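Fibronectin type III domain-containing protein (Simiduia agarivorans, PDB 6P2K) probably hydrolyses the beta-1,4-glucan backbone of xyloglucan-type polysaccharides, this chain being the glycoside hydrolase family 74 beta-propeller part of a longer protein. Local coordinates at residues T403-V408 with L511-V516; E410-Q415 with P460-Q465; Y531-V536 with V583-T588; L422-D427 with D491-L496; Q417-L422 with S468-G473. All coordinates share one frame; numbering follows the deposited sequence.

Contact 1 (T403-V408 with L511-V516); sequences TYDVAV and LRDVAV
D405 and D513 extend their carboxylates toward each other, and D405 OD2 and D513 OD1 stand 4.0 Å apart as the two protein ligands of a zinc ion. The side chains cross at about a right angle, while their carboxylate planes are turned by just 25°. Both residues carry CG opposite their own backbone nitrogen (chi1 -154° in D405 and -161° in D513), which reaches across a backbone gap of 9.4 Å between D405 CA and D513 CA. The second oxygens are held separately. D405 OD1 accepts the amide of the next residue, V406 N, at 2.7 Å; the donor lies on the anti side, somewhat out of the carboxylate plane, and the bond is bent. D513 OD2 is bound by the backbone amide of I573, which limits rotation of this acid about its last torsion. At the start of 403-408, Y404 and D405 both face G416 in a classic beta bulge. These strands open two sheets flanking the one that begins with 447-456, as expected for inner blade strands of a beta-propeller, and the two acids form a zinc site joining them.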
# COMPACT_ATOMS: atom_id res chain seq x y z
N THR B 403 29.16 -26.41 6.49
CA THR B 403 28.86 -25.00 6.66
C THR B 403 30.13 -24.18 6.53
O THR B 403 31.12 -24.44 7.22
CB THR B 403 28.19 -24.74 8.02
OG1 THR B 403 27.06 -25.61 8.17
CG2 THR B 403 27.72 -23.29 8.11
N TYR B 404 30.10 -23.19 5.62
CA TYR B 404 31.27 -22.37 5.32
C TYR B 404 31.47 -21.24 6.33
O TYR B 404 32.60 -20.94 6.72
CB TYR B 404 31.15 -21.73 3.94
CG TYR B 404 31.13 -22.63 2.72
CD1 TYR B 404 32.31 -23.15 2.19
CD2 TYR B 404 29.94 -22.90 2.05
CE1 TYR B 404 32.30 -23.94 1.06
CE2 TYR B 404 29.92 -23.69 0.91
CZ TYR B 404 31.10 -24.21 0.42
OH TYR B 404 31.07 -24.99 -0.71
N ASP B 405 30.38 -20.56 6.71
CA ASP B 405 30.46 -19.27 7.37
C ASP B 405 29.16 -19.05 8.13
O ASP B 405 28.15 -19.73 7.88
CB ASP B 405 30.71 -18.14 6.35
CG ASP B 405 31.42 -16.93 6.95
OD1 ASP B 405 31.42 -16.82 8.20
OD2 ASP B 405 31.99 -16.10 6.19
N VAL B 406 29.18 -18.10 9.07
CA VAL B 406 28.02 -17.76 9.88
C VAL B 406 28.01 -16.25 10.09
O VAL B 406 29.05 -15.60 10.13
CB VAL B 406 28.01 -18.51 11.23
CG1 VAL B 406 29.22 -18.12 12.07
CG2 VAL B 406 26.71 -18.27 12.00
N ALA B 407 26.80 -15.69 10.21
CA ALA B 407 26.63 -14.30 10.58
C ALA B 407 25.39 -14.18 11.47
O ALA B 407 24.42 -14.92 11.29
CB ALA B 407 26.49 -13.39 9.35
N VAL B 408 25.44 -13.25 12.42
CA VAL B 408 24.39 -13.09 13.42
C VAL B 408 24.03 -11.62 13.54
O VAL B 408 24.92 -10.76 13.58
CB VAL B 408 24.83 -13.65 14.79
CG1 VAL B 408 23.77 -13.36 15.85
CG2 VAL B 408 25.11 -15.14 14.72
N LEU B 511 33.20 -15.21 -5.26
CA LEU B 511 33.61 -14.31 -4.18
C LEU B 511 33.90 -15.17 -2.95
O LEU B 511 33.05 -15.34 -2.06
CB LEU B 511 32.54 -13.27 -3.90
CG LEU B 511 31.86 -12.59 -5.09
CD1 LEU B 511 30.78 -11.62 -4.62
CD2 LEU B 511 32.88 -11.89 -5.96
N ARG B 512 35.12 -15.71 -2.89
CA ARG B 512 35.41 -16.71 -1.87
C ARG B 512 35.30 -16.14 -0.46
O ARG B 512 34.98 -16.87 0.48
CB ARG B 512 36.79 -17.32 -2.09
CG ARG B 512 36.97 -18.61 -1.31
CD ARG B 512 38.23 -19.37 -1.66
NE ARG B 512 38.35 -20.55 -0.81
CZ ARG B 512 39.50 -21.06 -0.40
NH1 ARG B 512 40.65 -20.50 -0.76
NH2 ARG B 512 39.51 -22.14 0.38
N ASP B 513 35.55 -14.84 -0.29
CA ASP B 513 35.13 -14.19 0.94
C ASP B 513 34.54 -12.82 0.63
O ASP B 513 34.87 -12.19 -0.38
CB ASP B 513 36.26 -14.05 1.97
CG ASP B 513 35.75 -13.80 3.40
OD1 ASP B 513 34.74 -14.42 3.83
OD2 ASP B 513 36.38 -12.98 4.11
N VAL B 514 33.63 -12.41 1.50
CA VAL B 514 32.98 -11.11 1.48
C VAL B 514 33.03 -10.60 2.91
O VAL B 514 32.67 -11.33 3.84
CB VAL B 514 31.52 -11.22 1.00
CG1 VAL B 514 30.78 -9.91 1.20
CG2 VAL B 514 31.45 -11.69 -0.45
N ALA B 515 33.51 -9.37 3.10
CA ALA B 515 33.70 -8.87 4.45
C ALA B 515 33.34 -7.39 4.53
O ALA B 515 33.63 -6.61 3.62
CB ALA B 515 35.14 -9.08 4.93
N VAL B 516 32.71 -7.02 5.65
CA VAL B 516 32.26 -5.66 5.91
C VAL B 516 33.30 -4.94 6.75
O VAL B 516 33.87 -5.52 7.69
CB VAL B 516 30.89 -5.69 6.61
CG1 VAL B 516 30.42 -4.29 6.94
CG2 VAL B 516 29.86 -6.41 5.74

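Contact 2 (E410-Q415 with P460-Q465); sequences ENYVIQ and PTVVAQ. With PE3 (3,6,9,12,15,18,21,24,27,30,33,36,39-tridecaoxahentetracontane-1,41-diol), chain V.
The strands of 410-415 and 460-465 run in roughly the same direction but belong to different sheets, stacked face against face; I414 CA and V462 CA, the nearest pair of alpha carbons, are 8.6 Å apart. Side chains alone bridge the gap. V462 rises from the second sheet and divides its two methyl groups between two partners. Its chi1 of -159° sets CG1 opposite the backbone N, where it meets the branch methyl of I414 (V462 CG1 to I414 CG2, 4.1 Å), and leaves CG2 beside that nitrogen, facing the tyrosine. Y412 comes from the opposite direction, its ring carried out to V462 by a chi1 of 177°. The methyl meets the ring obliquely, closest at Y412 CE2 to V462 CG2, 3.5 Å, and remains near the far end of the tyrosine, with Y412 OH 3.9 Å from V462 CG2. The hydroxyl thus lies beside apolar carbon, but it is satisfied by a hydrogen bond to the carboxylate of E424. W493 joins the same cluster, touching Y412, I414 and V462. At the P460 end of the strand, the proline ring packs on a bound polyethylene glycol fragment, with P460 CD 3.6 Å from O43 of the glycol; the glycol is also hydrogen-bonded to G458 O. Each strand is the second of its own antiparallel sheet, and this small aliphatic and aromatic core is the packing of one blade on the next in a beta-propeller.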
# COMPACT_ATOMS: atom_id res chain seq x y z
N GLU B 410 21.06 -9.88 16.14
CA GLU B 410 19.91 -9.99 17.06
C GLU B 410 19.38 -11.42 16.97
O GLU B 410 20.17 -12.36 17.20
CB GLU B 410 18.89 -8.90 16.75
CG GLU B 410 19.40 -7.49 16.96
CD GLU B 410 18.37 -6.43 16.61
OE1 GLU B 410 17.26 -6.80 16.18
OE2 GLU B 410 18.68 -5.23 16.75
N ASN B 411 18.11 -11.65 16.66
CA ASN B 411 17.53 -12.98 16.58
C ASN B 411 17.84 -13.69 15.26
O ASN B 411 17.56 -14.89 15.14
CB ASN B 411 16.01 -12.91 16.76
CG ASN B 411 15.35 -12.04 15.71
OD1 ASN B 411 15.54 -10.82 15.70
ND2 ASN B 411 14.58 -12.65 14.82
N TYR B 412 18.38 -12.98 14.28
CA TYR B 412 18.64 -13.54 12.96
C TYR B 412 20.01 -14.21 12.93
O TYR B 412 21.00 -13.64 13.39
CB TYR B 412 18.58 -12.44 11.89
CG TYR B 412 18.92 -12.93 10.50
CD1 TYR B 412 17.96 -13.53 9.70
CD2 TYR B 412 20.21 -12.78 9.99
CE1 TYR B 412 18.27 -13.98 8.43
CE2 TYR B 412 20.53 -13.23 8.72
CZ TYR B 412 19.56 -13.83 7.95
OH TYR B 412 19.86 -14.27 6.68
N VAL B 413 20.05 -15.42 12.38
CA VAL B 413 21.29 -16.15 12.13
C VAL B 413 21.23 -16.72 10.73
O VAL B 413 20.17 -17.19 10.29
CB VAL B 413 21.52 -17.28 13.16
CG1 VAL B 413 22.87 -17.95 12.93
CG2 VAL B 413 21.41 -16.76 14.59
N ILE B 414 22.35 -16.68 10.02
CA ILE B 414 22.47 -17.34 8.72
C ILE B 414 23.68 -18.25 8.75
O ILE B 414 24.76 -17.84 9.19
CB ILE B 414 22.56 -16.34 7.55
CG1 ILE B 414 22.77 -17.09 6.23
CG2 ILE B 414 23.68 -15.32 7.78
CD1 ILE B 414 22.47 -16.26 5.00
N GLN B 415 23.49 -19.50 8.32
CA GLN B 415 24.58 -20.40 7.97
C GLN B 415 24.72 -20.43 6.46
O GLN B 415 23.74 -20.70 5.75
CB GLN B 415 24.33 -21.82 8.47
CG GLN B 415 24.36 -22.04 9.96
CD GLN B 415 24.22 -23.52 10.30
OE1 GLN B 415 24.95 -24.36 9.77
NE2 GLN B 415 23.26 -23.84 11.17
N PRO B 460 20.42 -2.85 9.35
CA PRO B 460 21.36 -3.96 9.20
C PRO B 460 20.97 -4.85 8.03
O PRO B 460 19.79 -5.15 7.82
CB PRO B 460 21.25 -4.71 10.54
CG PRO B 460 19.91 -4.32 11.09
CD PRO B 460 19.65 -2.92 10.60
N THR B 461 21.97 -5.26 7.26
CA THR B 461 21.74 -5.90 5.97
C THR B 461 22.71 -7.07 5.80
O THR B 461 23.93 -6.87 5.81
CB THR B 461 21.91 -4.90 4.83
OG1 THR B 461 21.02 -3.79 5.04
CG2 THR B 461 21.62 -5.54 3.49
N VAL B 462 22.16 -8.27 5.65
CA VAL B 462 22.97 -9.44 5.35
C VAL B 462 23.58 -9.28 3.96
O VAL B 462 22.90 -8.84 3.02
CB VAL B 462 22.13 -10.72 5.43
CG1 VAL B 462 23.02 -11.95 5.62
CG2 VAL B 462 21.08 -10.61 6.53
N VAL B 463 24.85 -9.62 3.82
CA VAL B 463 25.51 -9.74 2.52
C VAL B 463 26.03 -11.17 2.39
O VAL B 463 26.47 -11.77 3.38
CB VAL B 463 26.65 -8.72 2.34
CG1 VAL B 463 26.12 -7.31 2.43
CG2 VAL B 463 27.76 -8.94 3.38
N ALA B 464 25.96 -11.71 1.18
CA ALA B 464 26.32 -13.11 0.98
C ALA B 464 26.87 -13.34 -0.42
O ALA B 464 26.39 -12.75 -1.39
CB ALA B 464 25.11 -14.03 1.22
N GLN B 465 27.88 -14.19 -0.49
CA GLN B 465 28.24 -14.85 -1.74
C GLN B 465 27.32 -16.06 -1.88
O GLN B 465 27.34 -16.96 -1.04
CB GLN B 465 29.71 -15.26 -1.72
CG GLN B 465 30.06 -16.50 -2.53
CD GLN B 465 29.85 -16.31 -4.02
OE1 GLN B 465 29.98 -15.21 -4.54
NE2 GLN B 465 29.52 -17.40 -4.71
O43 PE3 V . 22.22 -0.82 12.02
C42 PE3 V . 23.63 -1.03 12.08
C41 PE3 V . 23.96 -2.46 11.63
O40 PE3 V . 25.39 -2.61 11.72
C39 PE3 V . 25.79 -3.93 11.34
C38 PE3 V . 27.30 -4.03 11.45
O37 PE3 V . 27.71 -3.78 12.80

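Contact 3 (Y531-V536 with V583-T588); sequences YGMYMV and VFFSST
S586 OG, one residue beyond the F585 that M533 touches, is held by a hydrogen bond to A618 O and, weakly, by K572 N, so this hydroxyl ties 583-588 both to its neighbour in the sheet and to the following sheet. F585 turns toward M533 instead. Its ring is placed by a chi1 of 68°, with CG lying between the backbone N and the carbonyl carbon, and the methionine methyl comes over one face: M533 CE is 4.0 Å from the centroid of the F585 ring, 29° off the ring normal, a CH-pi contact. The nearest ring atom is F585 CD1, 3.5 Å from M533 CE. The sulfur follows obliquely, M533 SD lying 5.1 Å from the centroid of F585, a Met-aromatic contact. This is the interface between consecutive beta-propeller blades, the third strand of one sheet set against the second strand of the next. M533 runs out straight from the backbone and then bends at its last torsion, chi3 -83°, which lays the methyl on the ring while M533 SD stays 4.4 Å from V583 CG1. The aromatic cluster continues beyond the pair, since the F585 ring also meets those of F527 and W595. Just before the methionine, Y531 and G532 both face S528 in a classic beta bulge, and the backbone angles of G532 are ones that call for glycine.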
# COMPACT_ATOMS: atom_id res chain seq x y z
N TYR B 531 40.24 -12.88 -10.44
CA TYR B 531 40.01 -11.58 -11.05
C TYR B 531 40.57 -10.44 -10.22
O TYR B 531 41.33 -9.62 -10.74
CB TYR B 531 38.50 -11.37 -11.29
CG TYR B 531 37.96 -12.21 -12.41
CD1 TYR B 531 38.01 -11.77 -13.73
CD2 TYR B 531 37.41 -13.46 -12.17
CE1 TYR B 531 37.53 -12.54 -14.77
CE2 TYR B 531 36.93 -14.25 -13.20
CZ TYR B 531 36.99 -13.78 -14.50
OH TYR B 531 36.50 -14.56 -15.53
N GLY B 532 40.23 -10.36 -8.94
CA GLY B 532 40.79 -9.34 -8.08
C GLY B 532 39.81 -8.96 -6.98
O GLY B 532 38.79 -9.62 -6.77
N MET B 533 40.15 -7.89 -6.27
CA MET B 533 39.36 -7.42 -5.14
C MET B 533 38.51 -6.23 -5.55
O MET B 533 38.98 -5.31 -6.22
CB MET B 533 40.25 -7.03 -3.96
CG MET B 533 39.44 -6.76 -2.69
SD MET B 533 40.44 -6.66 -1.20
CE MET B 533 40.61 -8.39 -0.79
N TYR B 534 37.25 -6.26 -5.12
CA TYR B 534 36.27 -5.24 -5.47
C TYR B 534 35.61 -4.72 -4.20
O TYR B 534 35.65 -5.35 -3.14
CB TYR B 534 35.23 -5.78 -6.45
CG TYR B 534 35.84 -6.21 -7.76
CD1 TYR B 534 36.52 -7.42 -7.87
CD2 TYR B 534 35.76 -5.40 -8.88
CE1 TYR B 534 37.10 -7.81 -9.06
CE2 TYR B 534 36.33 -5.78 -10.08
CZ TYR B 534 37.00 -6.99 -10.16
OH TYR B 534 37.58 -7.37 -11.35
N MET B 535 35.00 -3.54 -4.32
CA MET B 535 34.49 -2.82 -3.17
C MET B 535 33.12 -2.24 -3.51
O MET B 535 32.94 -1.67 -4.59
CB MET B 535 35.46 -1.70 -2.77
CG MET B 535 34.99 -0.84 -1.61
SD MET B 535 36.32 0.24 -1.02
CE MET B 535 36.40 1.44 -2.34
N VAL B 536 32.18 -2.40 -2.59
CA VAL B 536 30.94 -1.63 -2.59
C VAL B 536 31.15 -0.49 -1.61
O VAL B 536 31.20 -0.70 -0.39
CB VAL B 536 29.73 -2.48 -2.22
CG1 VAL B 536 28.49 -1.61 -2.06
CG2 VAL B 536 29.49 -3.55 -3.29
N VAL B 583 43.04 -2.69 4.39
CA VAL B 583 42.40 -4.00 4.35
C VAL B 583 43.49 -5.06 4.22
O VAL B 583 44.49 -4.86 3.52
CB VAL B 583 41.38 -4.10 3.19
CG1 VAL B 583 42.07 -3.98 1.84
CG2 VAL B 583 40.58 -5.38 3.28
N PHE B 584 43.30 -6.18 4.91
CA PHE B 584 44.16 -7.34 4.80
C PHE B 584 43.36 -8.51 4.24
O PHE B 584 42.13 -8.54 4.33
CB PHE B 584 44.76 -7.75 6.16
CG PHE B 584 45.39 -6.62 6.92
CD1 PHE B 584 44.63 -5.82 7.76
CD2 PHE B 584 46.75 -6.37 6.81
CE1 PHE B 584 45.21 -4.78 8.47
CE2 PHE B 584 47.33 -5.33 7.51
CZ PHE B 584 46.56 -4.54 8.35
N PHE B 585 44.07 -9.48 3.67
CA PHE B 585 43.43 -10.73 3.28
C PHE B 585 44.50 -11.80 3.13
O PHE B 585 45.68 -11.50 2.93
CB PHE B 585 42.60 -10.59 1.99
CG PHE B 585 43.41 -10.35 0.75
CD1 PHE B 585 43.82 -9.07 0.40
CD2 PHE B 585 43.73 -11.40 -0.11
CE1 PHE B 585 44.54 -8.84 -0.75
CE2 PHE B 585 44.46 -11.17 -1.26
CZ PHE B 585 44.86 -9.89 -1.58
N SER B 586 44.07 -13.05 3.24
CA SER B 586 44.94 -14.20 3.05
C SER B 586 44.78 -14.69 1.62
O SER B 586 43.68 -15.08 1.21
CB SER B 586 44.61 -15.31 4.05
OG SER B 586 43.22 -15.59 4.07
N SER B 587 45.87 -14.65 0.86
CA SER B 587 45.87 -15.10 -0.53
C SER B 587 46.16 -16.58 -0.60
O SER B 587 47.15 -17.06 -0.03
CB SER B 587 46.90 -14.32 -1.34
OG SER B 587 47.03 -14.86 -2.65
N THR B 588 45.30 -17.32 -1.31
CA THR B 588 45.49 -18.75 -1.50
C THR B 588 45.61 -19.12 -2.97
O THR B 588 45.50 -20.31 -3.31
CB THR B 588 44.34 -19.53 -0.84
OG1 THR B 588 43.14 -19.36 -1.60
CG2 THR B 588 44.11 -19.02 0.57

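Contact 4 (L422-D427 with D491-L496); sequences LMESWD and DQWVEL
The strands of 422-427 and 491-496 run in roughly opposite directions on different sheets, L422 CA and W493 CA being 10.1 Å apart. The indole of W493 fills the gap and is used on both its edge and its face. At the edge, W493 NE1 donates to E424 OE1 at 3.1 Å, nearly straight at 170°; the acceptor lies in the ring plane, whereas the N-H meets the carboxylate from above its plane. E424 and W493 run past one another in opposite directions, the glutamate extended beyond CG. A salt bridge to K482 holds E424 OE2, with Y412 as its second partner. These partners would probably favour a charged carboxylate despite its burial. Over the face comes L422, whose CD1 sits 3.8 Å from the centroid of the five-membered ring of W493, a CH-pi contact. Farther along, a water bridges the segments, 2.7 Å from W426 NE1, which donates to it, and 2.9 Å from D491 OD2. The third strand of one sheet thus meets the fourth of the next, and the buried tryptophan, pinned by an acid, is part of the seam between adjacent beta-propeller blades.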
# COMPACT_ATOMS: atom_id res chain seq x y z
N LEU B 422 21.48 -20.95 1.45
CA LEU B 422 21.14 -19.96 2.47
C LEU B 422 20.28 -20.62 3.54
O LEU B 422 19.08 -20.81 3.35
CB LEU B 422 20.41 -18.78 1.85
CG LEU B 422 21.07 -18.02 0.69
CD1 LEU B 422 20.03 -17.25 -0.11
CD2 LEU B 422 22.15 -17.08 1.20
N MET B 423 20.89 -20.95 4.68
CA MET B 423 20.19 -21.57 5.80
C MET B 423 19.98 -20.50 6.87
O MET B 423 20.95 -20.00 7.46
CB MET B 423 20.98 -22.75 6.35
CG MET B 423 20.29 -23.52 7.46
SD MET B 423 18.83 -24.41 6.87
CE MET B 423 19.60 -25.56 5.74
N GLU B 424 18.72 -20.14 7.13
CA GLU B 424 18.42 -18.94 7.89
C GLU B 424 17.55 -19.25 9.10
O GLU B 424 16.68 -20.13 9.06
CB GLU B 424 17.72 -17.90 7.01
CG GLU B 424 18.62 -17.38 5.89
CD GLU B 424 17.92 -16.39 5.00
OE1 GLU B 424 17.26 -16.82 4.04
OE2 GLU B 424 18.02 -15.18 5.27
N SER B 425 17.77 -18.50 10.17
CA SER B 425 17.04 -18.64 11.42
C SER B 425 16.59 -17.27 11.91
O SER B 425 17.30 -16.27 11.73
CB SER B 425 17.90 -19.31 12.50
OG SER B 425 17.15 -19.53 13.68
N TRP B 426 15.42 -17.23 12.54
CA TRP B 426 14.90 -16.01 13.15
C TRP B 426 14.58 -16.19 14.63
O TRP B 426 13.91 -15.33 15.21
CB TRP B 426 13.66 -15.52 12.40
CG TRP B 426 13.94 -15.29 10.95
CD1 TRP B 426 14.33 -14.12 10.36
CD2 TRP B 426 13.90 -16.26 9.89
NE1 TRP B 426 14.50 -14.30 9.01
CE2 TRP B 426 14.25 -15.61 8.70
CE3 TRP B 426 13.59 -17.63 9.85
CZ2 TRP B 426 14.29 -16.26 7.47
CZ3 TRP B 426 13.63 -18.28 8.62
CH2 TRP B 426 13.98 -17.59 7.45
N ASP B 427 15.06 -17.27 15.26
CA ASP B 427 14.90 -17.49 16.70
C ASP B 427 16.24 -17.82 17.34
O ASP B 427 16.33 -18.63 18.27
CB ASP B 427 13.87 -18.58 16.99
CG ASP B 427 14.18 -19.90 16.29
OD1 ASP B 427 15.33 -20.12 15.85
OD2 ASP B 427 13.24 -20.72 16.17
N ASP B 491 11.60 -10.58 5.33
CA ASP B 491 12.73 -9.97 4.64
C ASP B 491 13.12 -10.80 3.42
O ASP B 491 12.94 -12.02 3.40
CB ASP B 491 13.93 -9.82 5.58
CG ASP B 491 13.61 -8.99 6.81
OD1 ASP B 491 12.76 -8.08 6.73
OD2 ASP B 491 14.23 -9.24 7.87
N GLN B 492 13.66 -10.13 2.40
CA GLN B 492 13.91 -10.75 1.10
C GLN B 492 15.33 -10.50 0.61
O GLN B 492 15.95 -9.48 0.95
CB GLN B 492 12.91 -10.24 0.05
CG GLN B 492 11.46 -10.56 0.35
CD GLN B 492 11.21 -12.06 0.40
OE1 GLN B 492 11.67 -12.81 -0.46
NE2 GLN B 492 10.48 -12.50 1.42
N TRP B 493 15.82 -11.43 -0.21
CA TRP B 493 17.11 -11.31 -0.87
C TRP B 493 16.97 -10.59 -2.21
O TRP B 493 16.00 -10.81 -2.94
CB TRP B 493 17.72 -12.69 -1.12
CG TRP B 493 18.16 -13.40 0.12
CD1 TRP B 493 17.51 -14.42 0.76
CD2 TRP B 493 19.36 -13.16 0.87
NE1 TRP B 493 18.23 -14.82 1.86
CE2 TRP B 493 19.36 -14.06 1.95
CE3 TRP B 493 20.42 -12.26 0.73
CZ2 TRP B 493 20.39 -14.09 2.89
CZ3 TRP B 493 21.44 -12.29 1.66
CH2 TRP B 493 21.42 -13.20 2.72
N VAL B 494 17.96 -9.75 -2.53
CA VAL B 494 18.10 -9.18 -3.86
C VAL B 494 19.56 -9.30 -4.27
O VAL B 494 20.46 -9.21 -3.44
CB VAL B 494 17.65 -7.70 -3.92
CG1 VAL B 494 16.16 -7.59 -3.61
CG2 VAL B 494 18.47 -6.84 -2.97
N GLU B 495 19.79 -9.53 -5.56
CA GLU B 495 21.15 -9.66 -6.09
C GLU B 495 21.67 -8.29 -6.50
O GLU B 495 21.03 -7.57 -7.27
CB GLU B 495 21.19 -10.61 -7.29
CG GLU B 495 22.60 -10.83 -7.83
CD GLU B 495 22.61 -11.60 -9.13
OE1 GLU B 495 21.83 -11.26 -10.04
OE2 GLU B 495 23.40 -12.56 -9.23
N LEU B 496 22.86 -7.94 -5.99
CA LEU B 496 23.44 -6.63 -6.25
C LEU B 496 24.50 -6.62 -7.34
O LEU B 496 24.63 -5.62 -8.05
CB LEU B 496 24.06 -6.06 -4.96
CG LEU B 496 23.08 -5.53 -3.91
CD1 LEU B 496 23.82 -4.99 -2.70
CD2 LEU B 496 22.16 -4.47 -4.51
O HOH W 1 15.35 -11.85 8.13

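Contact 5 (Q417-L422 with S468-G473); sequences QADNGL and SGYGGG
Direct hydrogen bonding joins D419 to G471: G471 N donates to D419 OD1 at 2.8 Å and 172°, reaching the carboxylate on its syn side but well out of its plane. D419 holds CG opposite its carbonyl carbon, beside the backbone N (chi1 -72°), which carries OD1 to that amide. The same oxygen lies at the edge of the Y470 ring, in its plane, and is 3.4 Å from Y470 CB, so the aspartate fits beside the root of the tyrosine. Bridging through water makes the second group. One water accepts from D419 N at 2.9 Å and from G472 N, and donates to G469 O, so a single molecule serves three backbone groups of both loops. Van der Waals contact is slight, A418 CB lying 4.2 Å from G472 N. Bonds within each segment keep the loops in shape. Y470 to G473 is a type I' beta turn, closed by G473 N to Y470 O at 3.1 Å; its two central residues are G471 and G472, both with positive phi. In the other loop Q417 N bonds to G421 O, N420 N to A418 O at 2.6 Å, and N420 ND2 reaches Q417 OE1. Outside the pair, G469 O is held by S446 OG, and S468 OG bonds to D318 O of a third subunit. Segment 417-422 spans the hairpin turn joining strands 412-417 and 421-425, and the loop holding 468-473 links strands 459-467 and 478-483, so the contact joins two neighbouring sheets at one end of their strands.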
# COMPACT_ATOMS: atom_id res chain seq x y z
N GLN B 417 26.01 -22.56 3.54
CA GLN B 417 26.28 -23.98 3.43
C GLN B 417 26.56 -24.38 1.99
O GLN B 417 26.19 -23.69 1.04
CB GLN B 417 25.11 -24.81 3.98
CG GLN B 417 24.83 -24.58 5.46
CD GLN B 417 23.77 -25.52 6.01
OE1 GLN B 417 23.21 -26.34 5.28
NE2 GLN B 417 23.49 -25.40 7.30
N ALA B 418 27.24 -25.51 1.85
CA ALA B 418 27.28 -26.23 0.59
C ALA B 418 26.01 -27.06 0.45
O ALA B 418 25.41 -27.48 1.44
CB ALA B 418 28.52 -27.12 0.50
N ASP B 419 25.58 -27.26 -0.80
CA ASP B 419 24.40 -28.05 -1.14
C ASP B 419 23.09 -27.39 -0.70
O ASP B 419 22.14 -27.33 -1.48
CB ASP B 419 24.49 -29.46 -0.55
CG ASP B 419 25.51 -30.32 -1.27
OD1 ASP B 419 25.66 -30.17 -2.50
OD2 ASP B 419 26.16 -31.16 -0.60
N ASN B 420 23.02 -26.91 0.55
CA ASN B 420 21.78 -26.37 1.10
C ASN B 420 21.73 -24.85 1.12
O ASN B 420 20.72 -24.28 1.56
CB ASN B 420 21.55 -26.91 2.51
CG ASN B 420 21.71 -28.41 2.58
OD1 ASN B 420 21.08 -29.16 1.83
ND2 ASN B 420 22.56 -28.87 3.49
N GLY B 421 22.79 -24.17 0.69
CA GLY B 421 22.71 -22.74 0.40
C GLY B 421 22.43 -21.87 1.61
O GLY B 421 23.07 -21.99 2.67
N LEU B 422 21.48 -20.95 1.45
CA LEU B 422 21.14 -19.96 2.47
C LEU B 422 20.28 -20.62 3.54
O LEU B 422 19.08 -20.81 3.35
CB LEU B 422 20.41 -18.78 1.85
CG LEU B 422 21.07 -18.02 0.69
CD1 LEU B 422 20.03 -17.25 -0.11
CD2 LEU B 422 22.15 -17.08 1.20
N SER B 468 24.73 -21.05 -7.58
CA SER B 468 24.31 -22.42 -7.84
C SER B 468 25.51 -23.36 -7.82
O SER B 468 26.67 -22.94 -7.86
CB SER B 468 23.58 -22.51 -9.18
OG SER B 468 24.34 -21.90 -10.21
N GLY B 469 25.22 -24.65 -7.75
CA GLY B 469 26.26 -25.66 -7.71
C GLY B 469 26.21 -26.52 -6.47
O GLY B 469 25.97 -26.02 -5.37
N TYR B 470 26.45 -27.82 -6.64
CA TYR B 470 26.39 -28.79 -5.55
C TYR B 470 27.77 -29.37 -5.28
O TYR B 470 28.67 -29.31 -6.12
CB TYR B 470 25.40 -29.90 -5.88
CG TYR B 470 23.99 -29.38 -6.02
CD1 TYR B 470 23.24 -29.09 -4.90
CD2 TYR B 470 23.44 -29.14 -7.27
CE1 TYR B 470 21.96 -28.59 -5.01
CE2 TYR B 470 22.16 -28.64 -7.39
CZ TYR B 470 21.42 -28.37 -6.25
OH TYR B 470 20.14 -27.88 -6.36
N GLY B 471 27.92 -29.94 -4.09
CA GLY B 471 29.19 -30.52 -3.69
C GLY B 471 30.31 -29.52 -3.57
O GLY B 471 31.49 -29.89 -3.73
N GLY B 472 30.00 -28.26 -3.29
CA GLY B 472 31.00 -27.21 -3.25
C GLY B 472 31.40 -26.67 -4.61
O GLY B 472 32.26 -25.78 -4.66
N GLY B 473 30.82 -27.17 -5.69
CA GLY B 473 31.16 -26.71 -7.02
C GLY B 473 30.45 -25.42 -7.40
O GLY B 473 29.68 -25.40 -8.36
O HOH W 2 27.38 -26.57 -2.94

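Overall arrangement
Contacts 1 to 4 are buried, while contact 5 lies at the surface and works mainly through backbone amides, a carboxylate and a water. Contacts 2, 4 and 5 join the same two sheets, those opening with strands 403-409 and 447-456, at different places along their strands: contact 2 is apolar, contact 4 adds a buried acid and indoles, and W493 and E424 tie the two together. Contact 1 skips over the second of these sheets to reach 511-516, and uses a metal, whereas the others rely on packing, hydrogen bonds and waters. Contact 3 continues the series at the next interface, with sulfur and aromatic chemistry; it meets contact 1 near R512 and T588. Contacts 4 and 5 share L422.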